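PDB 3RCY: mandelate racemase/muconate lactonizing enzyme-like protein from Roseovarius sp. TM1035, which is probably a magnesium-dependent isomerase or related enzyme of the enolase superfamily, its natural substrate not established. Local coordinates for residues A[298-312]-A[325-338]. Sequence-based numbering, arbitrary orientation.
Sequences AAMAEVYNAQMAPHL and FAASIPNILMCESI
N331 ties the last turn of helix 290-302 to the loop after it. Its ND2 gives one proton to the A298 carbonyl O at 2.9 Å and the other to A306 O at 3.2 Å. CG sits between the backbone N and carbonyl carbon (chi1 58°), which turns the amide toward both carbonyls. These two bonds fix the rotation of the amide. OD1 takes a proton from a water that also bonds E302 OE2. That carboxylate pairs with K296 of a second subunit.

Next to N331 the backbones meet in a single parallel bridge. M308 N binds N331 O at 2.9 Å, and L333 N binds M308 O at 2.8 Å; both bonds are nearly straight.

Apolar side chains pack closely round F325 and I329. P310 CG lies in plane at the ring edge, 3.8 Å from CD2, and M308 CE also comes to the edge. M308 bends at chi2 and chi3, and its CG packs on I329 CD1. A298 CB fills in between F325 and I329.

The watery side is looser. A water links Q307 NE2 to I332 O. Beyond A309 no further backbone bridge forms between the segments. L312 N binds E336 OE1 directly at 2.9 Å, from above the carboxylate plane, and two waters complete the link. One joins P310 O to E336 O; the other joins L312 O to E336 OE2, which also pairs with K166. H311 lies alongside E336, its side chain about 4 Å from the bound magnesium.

The contact joins two neighbouring beta-alpha units of the enolase-type barrel: strand 307-308 borders 280-281, helix 316-327 makes the crossover, and strand 335-336 pairs with 126-131.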
loop_
_atom_site.group_PDB
_atom_site.type_symbol
_atom_site.label_atom_id
_atom_site.label_comp_id
_atom_site.label_asym_id
_atom_site.label_seq_id
_atom_site.Cartn_x
_atom_site.Cartn_y
_atom_site.Cartn_z
ATOM N N ALA A 298 -16.559 17.755 11.485
ATOM C CA ALA A 298 -17.646 17.668 10.500
ATOM C C ALA A 298 -17.158 17.953 9.078
ATOM O O ALA A 298 -17.561 17.261 8.139
ATOM C CB ALA A 298 -18.809 18.612 10.869
ATOM N N ALA A 299 -16.299 18.963 8.925
ATOM C CA ALA A 299 -15.730 19.310 7.614
ATOM C C ALA A 299 -14.829 18.199 7.082
ATOM O O ALA A 299 -14.838 17.907 5.881
ATOM C CB ALA A 299 -14.968 20.621 7.686
ATOM N N MET A 300 -14.046 17.591 7.972
ATOM C CA MET A 300 -13.255 16.409 7.621
ATOM C C MET A 300 -14.139 15.258 7.133
ATOM O O MET A 300 -13.851 14.639 6.099
ATOM C CB MET A 300 -12.401 15.965 8.809
ATOM C CG MET A 300 -11.290 16.940 9.103
ATOM S SD MET A 300 -10.641 16.766 10.761
ATOM C CE MET A 300 -9.929 18.401 10.945
ATOM N N ALA A 301 -15.219 14.983 7.861
ATOM C CA ALA A 301 -16.178 13.965 7.419
ATOM C C ALA A 301 -16.740 14.246 6.016
ATOM O O ALA A 301 -16.935 13.313 5.223
ATOM C CB ALA A 301 -17.301 13.810 8.436
ATOM N N GLU A 302 -16.994 15.522 5.713
ATOM C CA GLU A 302 -17.467 15.917 4.380
ATOM C C GLU A 302 -16.580 15.400 3.257
ATOM O O GLU A 302 -17.095 14.889 2.261
ATOM C CB GLU A 302 -17.604 17.434 4.240
ATOM C CG GLU A 302 -18.783 18.061 4.967
ATOM C CD GLU A 302 -19.009 19.488 4.502
ATOM O OE1 GLU A 302 -19.461 19.667 3.350
ATOM O OE2 GLU A 302 -18.718 20.430 5.267
ATOM N N VAL A 303 -15.258 15.531 3.408
ATOM C CA VAL A 303 -14.330 15.110 2.346
ATOM C C VAL A 303 -14.064 13.599 2.314
ATOM O O VAL A 303 -13.270 13.113 1.500
ATOM C CB VAL A 303 -13.001 15.910 2.339
ATOM C CG1 VAL A 303 -13.292 17.396 2.122
ATOM C CG2 VAL A 303 -12.194 15.685 3.619
ATOM N N TYR A 304 -14.736 12.871 3.201
ATOM C CA TYR A 304 -14.782 11.409 3.138
ATOM C C TYR A 304 -16.182 10.926 2.780
ATOM O O TYR A 304 -16.438 9.729 2.817
ATOM C CB TYR A 304 -14.323 10.782 4.465
ATOM C CG TYR A 304 -12.826 10.836 4.634
ATOM C CD1 TYR A 304 -12.211 11.981 5.126
ATOM C CD2 TYR A 304 -12.019 9.764 4.245
ATOM C CE1 TYR A 304 -10.826 12.060 5.251
ATOM C CE2 TYR A 304 -10.626 9.827 4.368
ATOM C CZ TYR A 304 -10.038 10.980 4.872
ATOM O OH TYR A 304 -8.667 11.066 5.016
ATOM N N ASN A 305 -17.072 11.858 2.423
ATOM C CA ASN A 305 -18.489 11.551 2.151
ATOM C C ASN A 305 -19.085 10.779 3.333
ATOM O O ASN A 305 -19.803 9.772 3.172
ATOM C CB ASN A 305 -18.643 10.787 0.825
ATOM C CG ASN A 305 -20.087 10.756 0.314
ATOM O OD1 ASN A 305 -20.912 11.602 0.675
ATOM N ND2 ASN A 305 -20.391 9.774 -0.522
ATOM N N ALA A 306 -18.755 11.273 4.523
ATOM C CA ALA A 306 -19.118 10.652 5.794
ATOM C C ALA A 306 -20.018 11.621 6.557
ATOM O O ALA A 306 -20.084 12.803 6.214
ATOM C CB ALA A 306 -17.859 10.337 6.595
ATOM N N GLN A 307 -20.710 11.127 7.583
ATOM C CA GLN A 307 -21.697 11.930 8.304
ATOM C C GLN A 307 -21.510 11.955 9.815
ATOM O O GLN A 307 -20.842 11.092 10.385
ATOM C CB GLN A 307 -23.113 11.457 7.970
ATOM C CG GLN A 307 -23.492 11.683 6.511
ATOM C CD GLN A 307 -24.972 11.627 6.275
ATOM O OE1 GLN A 307 -25.640 10.645 6.613
ATOM N NE2 GLN A 307 -25.501 12.679 5.669
ATOM N N MET A 308 -22.114 12.957 10.447
ATOM C CA MET A 308 -22.082 13.108 11.894
ATOM C C MET A 308 -23.395 12.615 12.522
ATOM O O MET A 308 -24.489 12.809 11.966
ATOM C CB MET A 308 -21.840 14.574 12.278
ATOM C CG MET A 308 -20.619 15.224 11.613
ATOM S SD MET A 308 -19.038 14.435 11.987
ATOM C CE MET A 308 -18.867 14.749 13.743
ATOM N N ALA A 309 -23.274 11.968 13.672
ATOM C CA ALA A 309 -24.435 11.623 14.485
ATOM C C ALA A 309 -24.072 11.871 15.950
ATOM O O ALA A 309 -23.628 10.952 16.634
ATOM C CB ALA A 309 -24.856 10.166 14.242
ATOM N N PRO A 310 -24.232 13.128 16.426
ATOM C CA PRO A 310 -23.798 13.543 17.767
ATOM C C PRO A 310 -24.320 12.622 18.875
ATOM O O PRO A 310 -25.515 12.323 18.934
ATOM C CB PRO A 310 -24.390 14.950 17.910
ATOM C CG PRO A 310 -24.503 15.448 16.501
ATOM C CD PRO A 310 -24.882 14.236 15.697
ATOM N N HIS A 311 -23.405 12.165 19.720
ATOM C CA HIS A 311 -23.714 11.266 20.826
ATOM C C HIS A 311 -24.487 11.976 21.926
ATOM O O HIS A 311 -24.215 13.140 22.227
ATOM C CB HIS A 311 -22.406 10.725 21.429
ATOM C CG HIS A 311 -22.608 9.794 22.586
ATOM N ND1 HIS A 311 -22.513 10.202 23.900
ATOM C CD2 HIS A 311 -22.914 8.474 22.624
ATOM C CE1 HIS A 311 -22.727 9.170 24.699
ATOM N NE2 HIS A 311 -22.973 8.110 23.948
ATOM N N LEU A 312 -25.439 11.268 22.529
ATOM C CA LEU A 312 -26.045 11.728 23.775
ATOM C C LEU A 312 -26.320 10.580 24.734
ATOM O O LEU A 312 -27.232 9.782 24.522
ATOM C CB LEU A 312 -27.341 12.534 23.538
ATOM C CG LEU A 312 -27.894 13.129 24.851
ATOM C CD1 LEU A 312 -27.110 14.376 25.291
ATOM C CD2 LEU A 312 -29.377 13.435 24.777
ATOM N N PHE A 325 -25.104 22.465 16.659
ATOM C CA PHE A 325 -24.071 21.875 15.818
ATOM C C PHE A 325 -24.715 21.226 14.588
ATOM O O PHE A 325 -24.365 21.555 13.448
ATOM C CB PHE A 325 -23.264 20.851 16.631
ATOM C CG PHE A 325 -22.330 19.996 15.809
ATOM C CD1 PHE A 325 -21.223 20.553 15.172
ATOM C CD2 PHE A 325 -22.541 18.627 15.705
ATOM C CE1 PHE A 325 -20.356 19.760 14.420
ATOM C CE2 PHE A 325 -21.671 17.819 14.959
ATOM C CZ PHE A 325 -20.576 18.399 14.311
ATOM N N ALA A 326 -25.670 20.330 14.834
ATOM C CA ALA A 326 -26.383 19.603 13.774
ATOM C C ALA A 326 -27.126 20.524 12.805
ATOM O O ALA A 326 -27.162 20.255 11.604
ATOM C CB ALA A 326 -27.354 18.616 14.387
ATOM N N ALA A 327 -27.722 21.600 13.329
ATOM C CA ALA A 327 -28.470 22.557 12.496
ATOM C C ALA A 327 -27.589 23.215 11.425
ATOM O O ALA A 327 -28.092 23.624 10.368
ATOM C CB ALA A 327 -29.104 23.622 13.360
ATOM N N SER A 328 -26.283 23.275 11.695
ATOM C CA SER A 328 -25.336 24.061 10.894
ATOM C C SER A 328 -24.488 23.260 9.906
ATOM O O SER A 328 -23.714 23.848 9.140
ATOM C CB SER A 328 -24.401 24.839 11.826
ATOM O OG SER A 328 -23.431 23.966 12.399
ATOM N N ILE A 329 -24.606 21.932 9.917
ATOM C CA ILE A 329 -23.768 21.105 9.036
ATOM C C ILE A 329 -24.562 20.431 7.915
ATOM O O ILE A 329 -25.689 19.985 8.130
ATOM C CB ILE A 329 -22.939 20.059 9.827
ATOM C CG1 ILE A 329 -23.865 19.052 10.534
ATOM C CG2 ILE A 329 -21.972 20.776 10.813
ATOM C CD1 ILE A 329 -23.152 17.836 11.099
ATOM N N PRO A 330 -23.982 20.372 6.705
ATOM C CA PRO A 330 -24.692 19.702 5.620
ATOM C C PRO A 330 -24.678 18.184 5.763
ATOM O O PRO A 330 -25.591 17.520 5.283
ATOM C CB PRO A 330 -23.930 20.152 4.358
ATOM C CG PRO A 330 -22.579 20.519 4.829
ATOM C CD PRO A 330 -22.743 21.034 6.240
ATOM N N ASN A 331 -23.679 17.646 6.462
ATOM C CA ASN A 331 -23.522 16.193 6.595
ATOM C C ASN A 331 -24.018 15.617 7.931
ATOM O O ASN A 331 -23.343 14.802 8.566
ATOM C CB ASN A 331 -22.067 15.764 6.285
ATOM C CG ASN A 331 -21.032 16.452 7.188
ATOM O OD1 ASN A 331 -21.222 17.576 7.629
ATOM N ND2 ASN A 331 -19.922 15.776 7.429
ATOM N N ILE A 332 -25.195 16.055 8.359
ATOM C CA ILE A 332 -25.851 15.494 9.551
ATOM C C ILE A 332 -26.601 14.228 9.164
ATOM O O ILE A 332 -27.315 14.212 8.157
ATOM C CB ILE A 332 -26.844 16.508 10.220
ATOM C CG1 ILE A 332 -27.448 15.933 11.514
ATOM C CG2 ILE A 332 -27.986 16.884 9.268
ATOM C CD1 ILE A 332 -26.431 15.609 12.605
ATOM N N LEU A 333 -26.447 13.170 9.959
ATOM C CA LEU A 333 -27.279 11.974 9.802
ATOM C C LEU A 333 -28.487 12.052 10.742
ATOM O O LEU A 333 -29.623 12.135 10.289
ATOM C CB LEU A 333 -26.468 10.691 10.057
ATOM C CG LEU A 333 -27.200 9.336 10.064
ATOM C CD1 LEU A 333 -28.065 9.088 8.797
ATOM C CD2 LEU A 333 -26.179 8.237 10.233
ATOM N N MET A 334 -28.233 12.028 12.050
ATOM C CA MET A 334 -29.297 12.115 13.051
ATOM C C MET A 334 -28.729 12.475 14.430
ATOM O O MET A 334 -27.519 12.358 14.648
ATOM C CB MET A 334 -30.096 10.800 13.111
ATOM C CG MET A 334 -29.256 9.548 13.408
ATOM S SD MET A 334 -30.220 8.017 13.370
ATOM C CE MET A 334 -30.413 7.729 11.609
ATOM N N CYS A 335 -29.596 12.926 15.339
ATOM C CA CYS A 335 -29.192 13.278 16.706
ATOM C C CYS A 335 -29.793 12.332 17.726
ATOM O O CYS A 335 -31.017 12.226 17.840
ATOM C CB CYS A 335 -29.606 14.712 17.056
ATOM S SG CYS A 335 -28.474 15.956 16.451
ATOM N N GLU A 336 -28.929 11.653 18.475
ATOM C CA GLU A 336 -29.349 10.844 19.622
ATOM C C GLU A 336 -30.103 11.730 20.612
ATOM O O GLU A 336 -29.691 12.852 20.868
ATOM C CB GLU A 336 -28.113 10.227 20.292
ATOM C CG GLU A 336 -28.396 9.107 21.286
ATOM C CD GLU A 336 -27.154 8.261 21.595
ATOM O OE1 GLU A 336 -26.020 8.712 21.313
ATOM O OE2 GLU A 336 -27.314 7.134 22.121
ATOM N N SER A 337 -31.202 11.212 21.159
ATOM C CA SER A 337 -32.048 11.962 22.081
ATOM C C SER A 337 -32.571 11.071 23.208
ATOM O O SER A 337 -32.721 9.853 23.047
ATOM C CB SER A 337 -33.218 12.615 21.328
ATOM O OG SER A 337 -32.756 13.361 20.204
ATOM N N ILE A 338 -32.833 11.689 24.356
ATOM C CA ILE A 338 -33.354 10.980 25.520
ATOM C C ILE A 338 -34.554 11.756 26.050
ATOM O O ILE A 338 -34.433 12.927 26.449
ATOM C CB ILE A 338 -32.289 10.814 26.646
ATOM C CG1 ILE A 338 -30.995 10.192 26.096
ATOM C CG2 ILE A 338 -32.865 9.966 27.804
ATOM C CD1 ILE A 338 -29.838 10.122 27.110
HETATM O O HOH W 1 -19.579 20.016 7.743
HETATM O O HOH W 2 -28.255 14.255 5.581
HETATM O O HOH W 3 -27.514 14.097 19.809
HETATM O O HOH W 4 -28.892 7.623 24.200
#